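Local coordinates for activator of Hsp90 ATPase homologue 1/2-like C-terminal domain-containing protein (Rhodobacter sphaeroides, PDB 3PU2), which is of unknown function but belongs to the AHA1 family of the SRPBCC superfamily, and probably relates to activators of the Hsp90 ATPase, at residues W29-S34 with P39-A44; F17-A22 with E142-Y147; C52-E55 with L61-Q64; R79-E84 with R88-E93. All coordinates share one frame; numbering follows the deposited sequence.

Interaction 1: residues W29-S34 with P39-A44; sequences WAALTS and PAWLFA
Trp41 reaches the end of helix 25-33 with the pyrrole edge of its indole and donates NE1-H to the backbone oxygen of Ala31, NE1 to O 3.2 Å. The oxygen lies close to the indole plane, so the ring N-H is well aimed, with 156° at the hydrogen. Seen from the acceptor the fit is poorer, because NE1 stands above the carbonyl plane. Beside this bond the benzo side of the same ring touches Leu32, whose CD2 lies 3.9 Å from Trp41 CH2. The indole is brought here by a chi1 of 68°, which sets CG between the backbone N and the carbonyl carbon, and Leu42 CB then covers one indole face over its centre. Further out, helix 139-156 packs against this pair: Tyr147 and Leu150 lie on Trp41, Leu150 also touches Ala31, and His149 ND1 is hydrogen-bonded to Trp41 O. The helix turn that carries Ala31 is braced by Thr33 OG1, which bonds to Trp29 O, 2.9 Å from atom to atom. The Ala31 carbonyl belongs to the last turn of the helix, where the regular i to i+4 bonding runs out; a buried indole N-H and a buried peptide oxygen thus satisfy each other, tying loop 39-44 to the helix.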
loop_
_atom_site.group_PDB
_atom_site.type_symbol
_atom_site.label_atom_id
_atom_site.label_comp_id
_atom_site.label_asym_id
_atom_site.label_seq_id
_atom_site.Cartn_x
_atom_site.Cartn_y
_atom_site.Cartn_z
ATOM N N TRP A 29 -9.006 -5.520 5.333
ATOM C CA TRP A 29 -8.148 -4.923 6.352
ATOM C C TRP A 29 -7.132 -5.955 6.841
ATOM O O TRP A 29 -5.983 -5.614 7.113
ATOM C CB TRP A 29 -9.000 -4.395 7.524
ATOM C CG TRP A 29 -8.229 -3.880 8.720
ATOM C CD1 TRP A 29 -7.700 -4.618 9.750
ATOM C CD2 TRP A 29 -7.866 -2.526 8.977
ATOM N NE1 TRP A 29 -7.026 -3.803 10.629
ATOM C CE2 TRP A 29 -7.110 -2.513 10.177
ATOM C CE3 TRP A 29 -8.097 -1.320 8.312
ATOM C CZ2 TRP A 29 -6.592 -1.342 10.719
ATOM C CZ3 TRP A 29 -7.582 -0.155 8.849
ATOM C CH2 TRP A 29 -6.835 -0.173 10.043
ATOM N N ALA A 30 -7.544 -7.214 6.941
ATOM C CA ALA A 30 -6.636 -8.269 7.392
ATOM C C ALA A 30 -5.543 -8.505 6.344
ATOM O O ALA A 30 -4.415 -8.894 6.677
ATOM C CB ALA A 30 -7.409 -9.559 7.644
ATOM N N ALA A 31 -5.891 -8.261 5.079
ATOM C CA ALA A 31 -4.968 -8.432 3.968
ATOM C C ALA A 31 -3.985 -7.275 3.907
ATOM O O ALA A 31 -2.801 -7.475 3.669
ATOM C CB ALA A 31 -5.743 -8.514 2.662
ATOM N N LEU A 32 -4.493 -6.065 4.122
ATOM C CA LEU A 32 -3.692 -4.847 4.079
ATOM C C LEU A 32 -2.815 -4.576 5.302
ATOM O O LEU A 32 -1.869 -3.777 5.223
ATOM C CB LEU A 32 -4.615 -3.653 3.861
ATOM C CG LEU A 32 -5.235 -3.566 2.468
ATOM C CD1 LEU A 32 -6.495 -2.747 2.512
ATOM C CD2 LEU A 32 -4.251 -2.930 1.516
ATOM N N THR A 33 -3.102 -5.248 6.417
ATOM C CA THR A 33 -2.349 -5.006 7.647
ATOM C C THR A 33 -1.727 -6.208 8.365
ATOM O O THR A 33 -1.087 -6.040 9.402
ATOM C CB THR A 33 -3.233 -4.268 8.672
ATOM O OG1 THR A 33 -4.085 -5.215 9.331
ATOM C CG2 THR A 33 -4.097 -3.210 7.971
ATOM N N SER A 34 -1.904 -7.412 7.837
ATOM C CA SER A 34 -1.328 -8.582 8.487
ATOM C C SER A 34 0.050 -8.968 7.936
ATOM O O SER A 34 0.259 -9.034 6.734
ATOM C CB SER A 34 -2.283 -9.765 8.372
ATOM O OG SER A 34 -1.774 -10.878 9.083
ATOM N N PRO A 39 2.927 -10.505 2.483
ATOM C CA PRO A 39 3.942 -11.066 1.587
ATOM C C PRO A 39 3.364 -11.826 0.397
ATOM O O PRO A 39 3.984 -11.905 -0.665
ATOM C CB PRO A 39 4.737 -11.990 2.510
ATOM C CG PRO A 39 4.633 -11.313 3.828
ATOM C CD PRO A 39 3.171 -10.937 3.869
ATOM N N ALA A 40 2.173 -12.381 0.587
ATOM C CA ALA A 40 1.515 -13.158 -0.443
ATOM C C ALA A 40 0.889 -12.365 -1.596
ATOM O O ALA A 40 0.273 -12.953 -2.486
ATOM C CB ALA A 40 0.477 -14.057 0.199
ATOM N N TRP A 41 1.031 -11.043 -1.592
ATOM C CA TRP A 41 0.480 -10.243 -2.684
ATOM C C TRP A 41 1.213 -8.935 -2.950
ATOM O O TRP A 41 1.409 -8.555 -4.102
ATOM C CB TRP A 41 -0.995 -9.927 -2.454
ATOM C CG TRP A 41 -1.269 -9.012 -1.317
ATOM C CD1 TRP A 41 -1.451 -9.356 0.003
ATOM C CD2 TRP A 41 -1.404 -7.590 -1.381
ATOM N NE1 TRP A 41 -1.692 -8.229 0.757
ATOM C CE2 TRP A 41 -1.669 -7.132 -0.066
ATOM C CE3 TRP A 41 -1.326 -6.652 -2.418
ATOM C CZ2 TRP A 41 -1.856 -5.777 0.232
ATOM C CZ3 TRP A 41 -1.513 -5.296 -2.112
ATOM C CH2 TRP A 41 -1.773 -4.878 -0.795
ATOM N N LEU A 42 1.623 -8.251 -1.890
ATOM C CA LEU A 42 2.320 -6.975 -2.027
ATOM C C LEU A 42 3.813 -7.099 -2.344
ATOM O O LEU A 42 4.671 -6.905 -1.485
ATOM C CB LEU A 42 2.136 -6.150 -0.760
ATOM C CG LEU A 42 2.831 -4.789 -0.765
ATOM C CD1 LEU A 42 2.376 -3.958 -1.963
ATOM C CD2 LEU A 42 2.512 -4.085 0.544
ATOM N N PHE A 43 4.101 -7.412 -3.600
ATOM C CA PHE A 43 5.463 -7.569 -4.080
ATOM C C PHE A 43 5.460 -7.361 -5.589
ATOM O O PHE A 43 4.418 -7.479 -6.231
ATOM C CB PHE A 43 5.960 -8.970 -3.764
ATOM C CG PHE A 43 5.214 -10.039 -4.480
ATOM C CD1 PHE A 43 5.660 -10.518 -5.711
ATOM C CD2 PHE A 43 4.049 -10.575 -3.933
ATOM C CE1 PHE A 43 4.956 -11.523 -6.392
ATOM C CE2 PHE A 43 3.326 -11.586 -4.604
ATOM C CZ PHE A 43 3.786 -12.060 -5.840
ATOM N N ALA A 44 6.616 -7.029 -6.155
ATOM C CA ALA A 44 6.699 -6.849 -7.602
ATOM C C ALA A 44 7.388 -8.075 -8.206
ATOM O O ALA A 44 7.903 -8.929 -7.479
ATOM C CB ALA A 44 7.459 -5.589 -7.940
#

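Interaction 2: residues F17-A22 with E142-Y147; sequences FRRHFA and EMEEAY
Strand 17-21 and helix 142-147 run in nearly the same direction, 15° between their axes, with a closest approach of 10.9 Å. The backbones come nearest at Arg19 and Tyr147, and side chains fill the distance between them. Phe21 sends its CZ edge toward the face of Tyr147 in an offset edge-to-face pair: centroids lie 5.3 Å apart, the planes are at 83°, and Phe21 CZ comes to 3.4 Å from Tyr147 CD1. The other face of the tyrosine lies against Met143 O, one helical turn back. This is the helix-on-sheet packing of the helix-grip (Bet v 1-like) fold, in which the long C-terminal helix 139-156 lies over the curved antiparallel sheet; Leu119 and Met121 of strand 116-124 add to the floor under Tyr147. Alongside the rings, Arg19 bends at chi2 and chi3 and passes Tyr147 CB with the edge of its guanidinium. Glu144 OE2 sits over one guanidinium face, 3.2 Å from Arg19 NH2, well out of the plane, giving a salt bridge of charges without a directed N-H. Asp151, one turn beyond Tyr147 on the helix, forms a second salt bridge with Arg19 NH2.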
loop_
_atom_site.group_PDB
_atom_site.type_symbol
_atom_site.label_atom_id
_atom_site.label_comp_id
_atom_site.label_asym_id
_atom_site.label_seq_id
_atom_site.Cartn_x
_atom_site.Cartn_y
_atom_site.Cartn_z
ATOM N N PHE A 17 -5.644 7.089 -5.496
ATOM C CA PHE A 17 -5.947 5.847 -6.206
ATOM C C PHE A 17 -7.182 5.236 -5.560
ATOM O O PHE A 17 -7.438 5.448 -4.374
ATOM C CB PHE A 17 -4.788 4.841 -6.098
ATOM C CG PHE A 17 -3.463 5.371 -6.573
ATOM C CD1 PHE A 17 -3.107 5.304 -7.907
ATOM C CD2 PHE A 17 -2.572 5.947 -5.674
ATOM C CE1 PHE A 17 -1.881 5.800 -8.346
ATOM C CE2 PHE A 17 -1.341 6.450 -6.105
ATOM C CZ PHE A 17 -0.998 6.374 -7.444
ATOM N N ARG A 18 -7.942 4.483 -6.345
ATOM C CA ARG A 18 -9.145 3.823 -5.861
ATOM C C ARG A 18 -9.255 2.489 -6.581
ATOM O O ARG A 18 -8.963 2.393 -7.770
ATOM C CB ARG A 18 -10.385 4.677 -6.149
ATOM C CG ARG A 18 -10.378 6.048 -5.478
ATOM C CD ARG A 18 -11.760 6.685 -5.476
ATOM N NE ARG A 18 -12.208 7.051 -6.815
ATOM C CZ ARG A 18 -13.394 7.590 -7.086
ATOM N NH1 ARG A 18 -14.256 7.826 -6.105
ATOM N NH2 ARG A 18 -13.712 7.904 -8.335
ATOM N N ARG A 19 -9.678 1.459 -5.867
ATOM C CA ARG A 19 -9.798 0.144 -6.466
ATOM C C ARG A 19 -10.847 -0.704 -5.754
ATOM O O ARG A 19 -10.946 -0.688 -4.530
ATOM C CB ARG A 19 -8.432 -0.545 -6.420
ATOM C CG ARG A 19 -8.429 -2.035 -6.749
ATOM C CD ARG A 19 -8.237 -2.343 -8.237
ATOM N NE ARG A 19 -7.437 -3.557 -8.376
ATOM C CZ ARG A 19 -7.849 -4.698 -8.911
ATOM N NH1 ARG A 19 -9.080 -4.816 -9.390
ATOM N NH2 ARG A 19 -7.017 -5.728 -8.956
ATOM N N HIS A 20 -11.633 -1.443 -6.529
ATOM C CA HIS A 20 -12.667 -2.302 -5.975
ATOM C C HIS A 20 -12.079 -3.667 -5.632
ATOM O O HIS A 20 -11.160 -4.145 -6.292
ATOM C CB HIS A 20 -13.791 -2.476 -6.987
ATOM C CG HIS A 20 -14.941 -3.283 -6.475
ATOM N ND1 HIS A 20 -15.801 -2.819 -5.504
ATOM C CD2 HIS A 20 -15.370 -4.526 -6.796
ATOM C CE1 HIS A 20 -16.712 -3.742 -5.249
ATOM N NE2 HIS A 20 -16.472 -4.787 -6.019
ATOM N N PHE A 21 -12.615 -4.294 -4.597
ATOM C CA PHE A 21 -12.138 -5.593 -4.155
ATOM C C PHE A 21 -13.349 -6.403 -3.724
ATOM O O PHE A 21 -14.213 -5.904 -3.003
ATOM C CB PHE A 21 -11.174 -5.443 -2.960
ATOM C CG PHE A 21 -9.771 -5.033 -3.338
ATOM C CD1 PHE A 21 -8.907 -5.936 -3.953
ATOM C CD2 PHE A 21 -9.322 -3.741 -3.103
ATOM C CE1 PHE A 21 -7.616 -5.553 -4.331
ATOM C CE2 PHE A 21 -8.038 -3.351 -3.480
ATOM C CZ PHE A 21 -7.188 -4.261 -4.095
ATOM N N ALA A 22 -13.401 -7.658 -4.156
ATOM C CA ALA A 22 -14.510 -8.534 -3.821
ATOM C C ALA A 22 -14.320 -9.195 -2.460
ATOM O O ALA A 22 -13.949 -10.365 -2.383
ATOM C CB ALA A 22 -14.668 -9.598 -4.902
ATOM N N GLU A 142 2.941 -1.011 -10.858
ATOM C CA GLU A 142 3.327 -2.046 -9.985
ATOM C C GLU A 142 2.310 -2.217 -8.933
ATOM O O GLU A 142 2.208 -3.254 -8.345
ATOM C CB GLU A 142 4.613 -1.659 -9.357
ATOM C CG GLU A 142 5.716 -1.796 -10.264
ATOM C CD GLU A 142 6.974 -1.629 -9.556
ATOM O OE1 GLU A 142 6.989 -1.937 -8.377
ATOM O OE2 GLU A 142 7.960 -1.178 -10.142
HETATM N N MSE A 143 1.564 -1.177 -8.680
HETATM C CA MSE A 143 0.625 -1.243 -7.613
HETATM C C MSE A 143 -0.684 -1.831 -8.069
HETATM O O MSE A 143 -1.433 -2.306 -7.259
HETATM C CB MSE A 143 0.479 0.132 -6.990
HETATM C CG MSE A 143 -0.317 0.173 -5.702
HETATM SE SE MSE A 143 0.609 -0.124 -4.211
HETATM C CE MSE A 143 -0.156 -1.595 -3.663
ATOM N N GLU A 144 -0.922 -1.877 -9.368
ATOM C CA GLU A 144 -2.035 -2.628 -9.944
ATOM C C GLU A 144 -1.642 -4.096 -10.062
ATOM O O GLU A 144 -2.461 -4.990 -9.844
ATOM C CB GLU A 144 -2.430 -2.066 -11.313
ATOM C CG GLU A 144 -3.571 -2.825 -12.021
ATOM C CD GLU A 144 -4.782 -3.129 -11.123
ATOM O OE1 GLU A 144 -5.160 -2.274 -10.301
ATOM O OE2 GLU A 144 -5.370 -4.227 -11.254
ATOM N N GLU A 145 -0.384 -4.351 -10.397
ATOM C CA GLU A 145 0.079 -5.726 -10.498
ATOM C C GLU A 145 -0.089 -6.373 -9.115
ATOM O O GLU A 145 -0.414 -7.563 -9.005
ATOM C CB GLU A 145 1.548 -5.760 -10.940
ATOM C CG GLU A 145 2.186 -7.149 -10.969
ATOM C CD GLU A 145 3.645 -7.122 -11.432
ATOM O OE1 GLU A 145 4.459 -6.378 -10.834
ATOM O OE2 GLU A 145 3.978 -7.850 -12.397
ATOM N N ALA A 146 0.120 -5.587 -8.061
ATOM C CA ALA A 146 -0.013 -6.109 -6.714
ATOM C C ALA A 146 -1.471 -6.381 -6.379
ATOM O O ALA A 146 -1.796 -7.443 -5.842
ATOM C CB ALA A 146 0.590 -5.143 -5.706
ATOM N N TYR A 147 -2.356 -5.436 -6.685
ATOM C CA TYR A 147 -3.769 -5.647 -6.397
ATOM C C TYR A 147 -4.279 -6.880 -7.127
ATOM O O TYR A 147 -5.104 -7.634 -6.597
ATOM C CB TYR A 147 -4.589 -4.418 -6.766
ATOM C CG TYR A 147 -4.292 -3.239 -5.874
ATOM C CD1 TYR A 147 -3.940 -3.427 -4.536
ATOM C CD2 TYR A 147 -4.355 -1.932 -6.360
ATOM C CE1 TYR A 147 -3.659 -2.348 -3.713
ATOM C CE2 TYR A 147 -4.071 -0.847 -5.537
ATOM C CZ TYR A 147 -3.727 -1.067 -4.223
ATOM O OH TYR A 147 -3.456 -0.004 -3.411
#

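Interaction 3: residues C52-E55 with L61-Q64; sequences CVFE and LIRQ
The beta hairpin of strands 49-54 and 61-67 is joined here near its turn, at the sheet margin where 49-54 is the outermost strand. Val53 and Arg63 form the hydrogen-bonded antiparallel pair: Val53 N donates to Arg63 O at 2.8 Å and Arg63 N to Val53 O at 2.9 Å, the first bond straight at 179° and in the carbonyl plane. Their side chains share one face of the sheet, with Val53 CB and Arg63 CB 3.9 Å apart. On the other face, with Cys52 and Gln64, Phe54 and Ile62 lie side by side and point the same way. Ile62 CG1 stands over the phenyl ring, 4.1 Å from its centroid, in a CH-pi contact, while Ile62 CD1 approaches Phe54 CE1 to 3.6 Å. A chi1 of -79° sets Ile62 CG1 anti to the carbonyl carbon and brings that branch over the ring. Leu38 and Pro35 of the preceding loop and Leu89 of strand 88-93 also pack on Phe54. Toward the turn, Glu55 extends its chain so that OE1 accepts the Leu61 N-H at 2.6 Å, on the anti side and 28° out of the carboxylate plane; the return bond from Glu55 N to Leu61 O is weak. Where that backbone bond is weak, a carboxylate accepts the first amide of strand 61-67, and its negative charge would probably strengthen the bond it receives.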
loop_
_atom_site.group_PDB
_atom_site.type_symbol
_atom_site.label_atom_id
_atom_site.label_comp_id
_atom_site.label_asym_id
_atom_site.label_seq_id
_atom_site.Cartn_x
_atom_site.Cartn_y
_atom_site.Cartn_z
ATOM N N CYS A 52 8.613 -8.591 6.996
ATOM C CA CYS A 52 7.409 -7.812 7.119
ATOM C C CYS A 52 6.896 -7.626 8.534
ATOM O O CYS A 52 6.304 -8.522 9.134
ATOM C CB CYS A 52 6.300 -8.416 6.256
ATOM S SG CYS A 52 4.875 -7.311 6.107
ATOM N N VAL A 53 7.131 -6.431 9.048
ATOM C CA VAL A 53 6.684 -6.050 10.367
ATOM C C VAL A 53 5.610 -4.993 10.146
ATOM O O VAL A 53 5.847 -3.980 9.493
ATOM C CB VAL A 53 7.845 -5.447 11.194
ATOM C CG1 VAL A 53 7.337 -4.965 12.559
ATOM C CG2 VAL A 53 8.950 -6.489 11.346
ATOM N N PHE A 54 4.423 -5.250 10.673
ATOM C CA PHE A 54 3.311 -4.316 10.549
ATOM C C PHE A 54 2.504 -4.440 11.840
ATOM O O PHE A 54 2.118 -5.541 12.259
ATOM C CB PHE A 54 2.451 -4.682 9.338
ATOM C CG PHE A 54 1.720 -3.518 8.722
ATOM C CD1 PHE A 54 2.258 -2.832 7.645
ATOM C CD2 PHE A 54 0.471 -3.139 9.188
ATOM C CE1 PHE A 54 1.554 -1.787 7.036
ATOM C CE2 PHE A 54 -0.236 -2.096 8.585
ATOM C CZ PHE A 54 0.308 -1.422 7.507
ATOM N N GLU A 55 2.286 -3.302 12.483
ATOM C CA GLU A 55 1.543 -3.230 13.731
ATOM C C GLU A 55 0.518 -2.131 13.470
ATOM O O GLU A 55 0.858 -0.953 13.513
ATOM C CB GLU A 55 2.505 -2.837 14.851
ATOM C CG GLU A 55 3.858 -3.554 14.760
ATOM C CD GLU A 55 4.869 -3.120 15.830
ATOM O OE1 GLU A 55 5.027 -1.902 16.053
ATOM O OE2 GLU A 55 5.519 -4.001 16.434
ATOM N N LEU A 61 5.012 0.076 14.419
ATOM C CA LEU A 61 6.161 0.064 13.537
ATOM C C LEU A 61 5.811 -0.647 12.238
ATOM O O LEU A 61 5.035 -1.595 12.222
ATOM C CB LEU A 61 7.350 -0.644 14.204
ATOM C CG LEU A 61 8.614 -0.860 13.355
ATOM C CD1 LEU A 61 8.996 0.421 12.616
ATOM C CD2 LEU A 61 9.760 -1.322 14.248
ATOM N N ILE A 62 6.383 -0.150 11.152
ATOM C CA ILE A 62 6.199 -0.714 9.830
ATOM C C ILE A 62 7.599 -0.887 9.272
ATOM O O ILE A 62 8.353 0.082 9.171
ATOM C CB ILE A 62 5.424 0.239 8.893
ATOM C CG1 ILE A 62 3.928 0.175 9.183
ATOM C CG2 ILE A 62 5.677 -0.138 7.448
ATOM C CD1 ILE A 62 3.137 1.172 8.369
ATOM N N ARG A 63 7.945 -2.119 8.924
ATOM C CA ARG A 63 9.257 -2.407 8.359
ATOM C C ARG A 63 9.067 -3.444 7.257
ATOM O O ARG A 63 8.564 -4.532 7.521
ATOM C CB ARG A 63 10.192 -2.928 9.460
ATOM C CG ARG A 63 11.584 -3.343 8.995
ATOM C CD ARG A 63 12.222 -2.288 8.104
ATOM N NE ARG A 63 13.543 -2.704 7.622
ATOM C CZ ARG A 63 14.259 -2.041 6.714
ATOM N NH1 ARG A 63 13.789 -0.921 6.172
ATOM N NH2 ARG A 63 15.450 -2.498 6.349
ATOM N N GLN A 64 9.442 -3.098 6.025
ATOM C CA GLN A 64 9.290 -4.009 4.883
ATOM C C GLN A 64 10.565 -4.121 4.059
ATOM O O GLN A 64 11.246 -3.120 3.807
ATOM C CB GLN A 64 8.137 -3.537 3.987
ATOM C CG GLN A 64 6.826 -3.409 4.757
ATOM C CD GLN A 64 5.647 -2.929 3.916
ATOM O OE1 GLN A 64 5.668 -1.834 3.358
ATOM N NE2 GLN A 64 4.607 -3.746 3.845
#

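Interaction 4: residues R79-E84 with R88-E93; sequences RVILAE and RLIHSE
Arg88 runs from CB on the same face of the hairpin as Glu84, Leu82 and Ile90, its chain extended through chi2 and bent at chi3 (66°). That bend turns NE and the guanidinium onto Glu84, where OE2 is met at the guanidinium edge in a salt bridge: a weak bond comes from NE at 3.1 Å and another from NH2, 2.5 Å from Glu84 OE2, on the syn side of the carboxylate. The two chains lie side by side and point the same way, although their planar ends are turned 58° apart. Ile90 CD1 lies over one face of the guanidinium, toward its rim, while also touching Leu82 CG at 3.8 Å. On the opposite face of the strands Leu89 CD1 meets Ala83 CB at 3.7 Å and reaches Val80 CG1. Between Val80 and Leu82 the register slips by one in a classic beta bulge: two residues, Ile81 and Leu82, stand against the single Ile90, whose O accepts a bond from Ile81 N and a weak one from Leu82 N. Strand 88-93 is paired on its far edge with strand 104-113, where Leu108 packs on Leu89 and Val106 on His91; His91 also meets Ile62 of strand 61-67, and Trp29 of helix 25-33 packs on Leu89.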
loop_
_atom_site.group_PDB
_atom_site.type_symbol
_atom_site.label_atom_id
_atom_site.label_comp_id
_atom_site.label_asym_id
_atom_site.label_seq_id
_atom_site.Cartn_x
_atom_site.Cartn_y
_atom_site.Cartn_z
ATOM N N ARG A 79 5.695 4.629 10.401
ATOM C CA ARG A 79 5.061 4.555 11.697
ATOM C C ARG A 79 3.560 4.669 11.486
ATOM O O ARG A 79 3.118 5.455 10.653
ATOM C CB ARG A 79 5.556 5.728 12.548
ATOM C CG ARG A 79 5.659 5.456 14.033
ATOM C CD ARG A 79 6.513 4.232 14.304
ATOM N NE ARG A 79 7.503 4.469 15.348
ATOM C CZ ARG A 79 8.185 3.505 15.957
ATOM N NH1 ARG A 79 7.979 2.235 15.631
ATOM N NH2 ARG A 79 9.075 3.812 16.890
ATOM N N VAL A 80 2.774 3.882 12.206
ATOM C CA VAL A 80 1.334 4.022 12.096
ATOM C C VAL A 80 0.950 5.267 12.921
ATOM O O VAL A 80 1.278 5.346 14.102
ATOM C CB VAL A 80 0.621 2.811 12.676
ATOM C CG1 VAL A 80 -0.868 2.997 12.582
ATOM C CG2 VAL A 80 1.036 1.572 11.935
ATOM N N ILE A 81 0.272 6.235 12.297
ATOM C CA ILE A 81 -0.156 7.470 12.971
ATOM C C ILE A 81 -1.503 7.290 13.648
ATOM O O ILE A 81 -1.752 7.843 14.712
ATOM C CB ILE A 81 -0.315 8.630 11.994
ATOM C CG1 ILE A 81 0.947 8.807 11.156
ATOM C CG2 ILE A 81 -0.568 9.897 12.746
ATOM C CD1 ILE A 81 2.222 8.884 11.962
ATOM N N LEU A 82 -2.384 6.536 13.008
ATOM C CA LEU A 82 -3.695 6.262 13.573
ATOM C C LEU A 82 -4.329 5.070 12.865
ATOM O O LEU A 82 -4.071 4.841 11.681
ATOM C CB LEU A 82 -4.596 7.499 13.478
ATOM C CG LEU A 82 -5.558 7.742 12.316
ATOM C CD1 LEU A 82 -6.491 6.558 12.144
ATOM C CD2 LEU A 82 -6.377 9.007 12.614
ATOM N N ALA A 83 -5.166 4.326 13.588
ATOM C CA ALA A 83 -5.808 3.140 13.026
ATOM C C ALA A 83 -7.211 2.863 13.567
ATOM O O ALA A 83 -7.399 2.528 14.749
ATOM C CB ALA A 83 -4.912 1.912 13.247
ATOM N N GLU A 84 -8.189 2.980 12.673
ATOM C CA GLU A 84 -9.590 2.743 12.996
ATOM C C GLU A 84 -10.122 1.515 12.231
ATOM O O GLU A 84 -10.851 1.652 11.245
ATOM C CB GLU A 84 -10.396 3.982 12.613
ATOM C CG GLU A 84 -9.929 5.259 13.298
ATOM C CD GLU A 84 -10.424 6.518 12.603
ATOM O OE1 GLU A 84 -11.548 6.509 12.053
ATOM O OE2 GLU A 84 -9.689 7.527 12.616
ATOM N N ARG A 88 -10.028 2.980 8.255
ATOM C CA ARG A 88 -8.975 3.956 8.061
ATOM C C ARG A 88 -7.661 3.610 8.726
ATOM O O ARG A 88 -7.628 3.046 9.816
ATOM C CB ARG A 88 -9.469 5.317 8.555
ATOM C CG ARG A 88 -8.797 6.480 7.878
ATOM C CD ARG A 88 -9.450 7.805 8.236
ATOM N NE ARG A 88 -9.284 8.151 9.642
ATOM C CZ ARG A 88 -9.099 9.392 10.079
ATOM N NH1 ARG A 88 -9.055 10.399 9.216
ATOM N NH2 ARG A 88 -8.961 9.631 11.374
ATOM N N LEU A 89 -6.572 3.936 8.045
ATOM C CA LEU A 89 -5.230 3.702 8.571
ATOM C C LEU A 89 -4.330 4.741 7.937
ATOM O O LEU A 89 -4.427 5.032 6.737
ATOM C CB LEU A 89 -4.713 2.305 8.228
ATOM C CG LEU A 89 -3.303 2.024 8.758
ATOM C CD1 LEU A 89 -3.388 1.197 10.005
ATOM C CD2 LEU A 89 -2.498 1.267 7.717
ATOM N N ILE A 90 -3.459 5.310 8.752
ATOM C CA ILE A 90 -2.546 6.331 8.282
ATOM C C ILE A 90 -1.167 6.015 8.836
ATOM O O ILE A 90 -1.007 5.727 10.038
ATOM C CB ILE A 90 -2.963 7.710 8.791
ATOM C CG1 ILE A 90 -4.398 8.008 8.363
ATOM C CG2 ILE A 90 -1.986 8.758 8.280
ATOM C CD1 ILE A 90 -4.952 9.308 8.904
ATOM N N HIS A 91 -0.173 6.035 7.962
ATOM C CA HIS A 91 1.178 5.787 8.408
ATOM C C HIS A 91 2.116 6.564 7.536
ATOM O O HIS A 91 1.741 7.044 6.460
ATOM C CB HIS A 91 1.534 4.302 8.344
ATOM C CG HIS A 91 1.621 3.746 6.954
ATOM N ND1 HIS A 91 0.586 3.053 6.361
ATOM C CD2 HIS A 91 2.631 3.758 6.052
ATOM C CE1 HIS A 91 0.956 2.662 5.154
ATOM N NE2 HIS A 91 2.192 3.077 4.943
ATOM N N SER A 92 3.336 6.711 8.010
ATOM C CA SER A 92 4.336 7.414 7.242
ATOM C C SER A 92 5.126 6.320 6.529
ATOM O O SER A 92 5.075 5.161 6.935
ATOM C CB SER A 92 5.234 8.211 8.187
ATOM O OG SER A 92 5.707 7.388 9.245
ATOM N N GLU A 93 5.817 6.675 5.451
ATOM C CA GLU A 93 6.640 5.720 4.727
ATOM C C GLU A 93 7.916 6.435 4.345
ATOM O O GLU A 93 7.905 7.635 4.062
ATOM C CB GLU A 93 5.963 5.240 3.448
ATOM C CG GLU A 93 5.087 4.010 3.555
ATOM C CD GLU A 93 4.858 3.353 2.186
ATOM O OE1 GLU A 93 5.232 3.962 1.154
ATOM O OE2 GLU A 93 4.303 2.229 2.139
#

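In the fold
Interaction 2 spans the chain, pairing strand 14-21 with the C-terminal helix 139-156, and the other three follow in series within the loop it closes. Interactions 3 and 4 are two hairpins of the one antiparallel sheet, joined through the neighbouring strands 61-67 and 73-84, about 12 Å apart between centres and touching through Ile62 and His91. Interaction 1 touches all the others: Trp41 meets the helix of interaction 2, Thr33 meets Phe54 of interaction 3, and Trp29 meets Leu89 of interaction 4. Interactions 2 and 3 lie about 20 Å apart between centres, on opposite sides of the chain's centre. Helix 25-33 and its loop thus link the long helix to the far hairpins, consistent with a helix-grip fold.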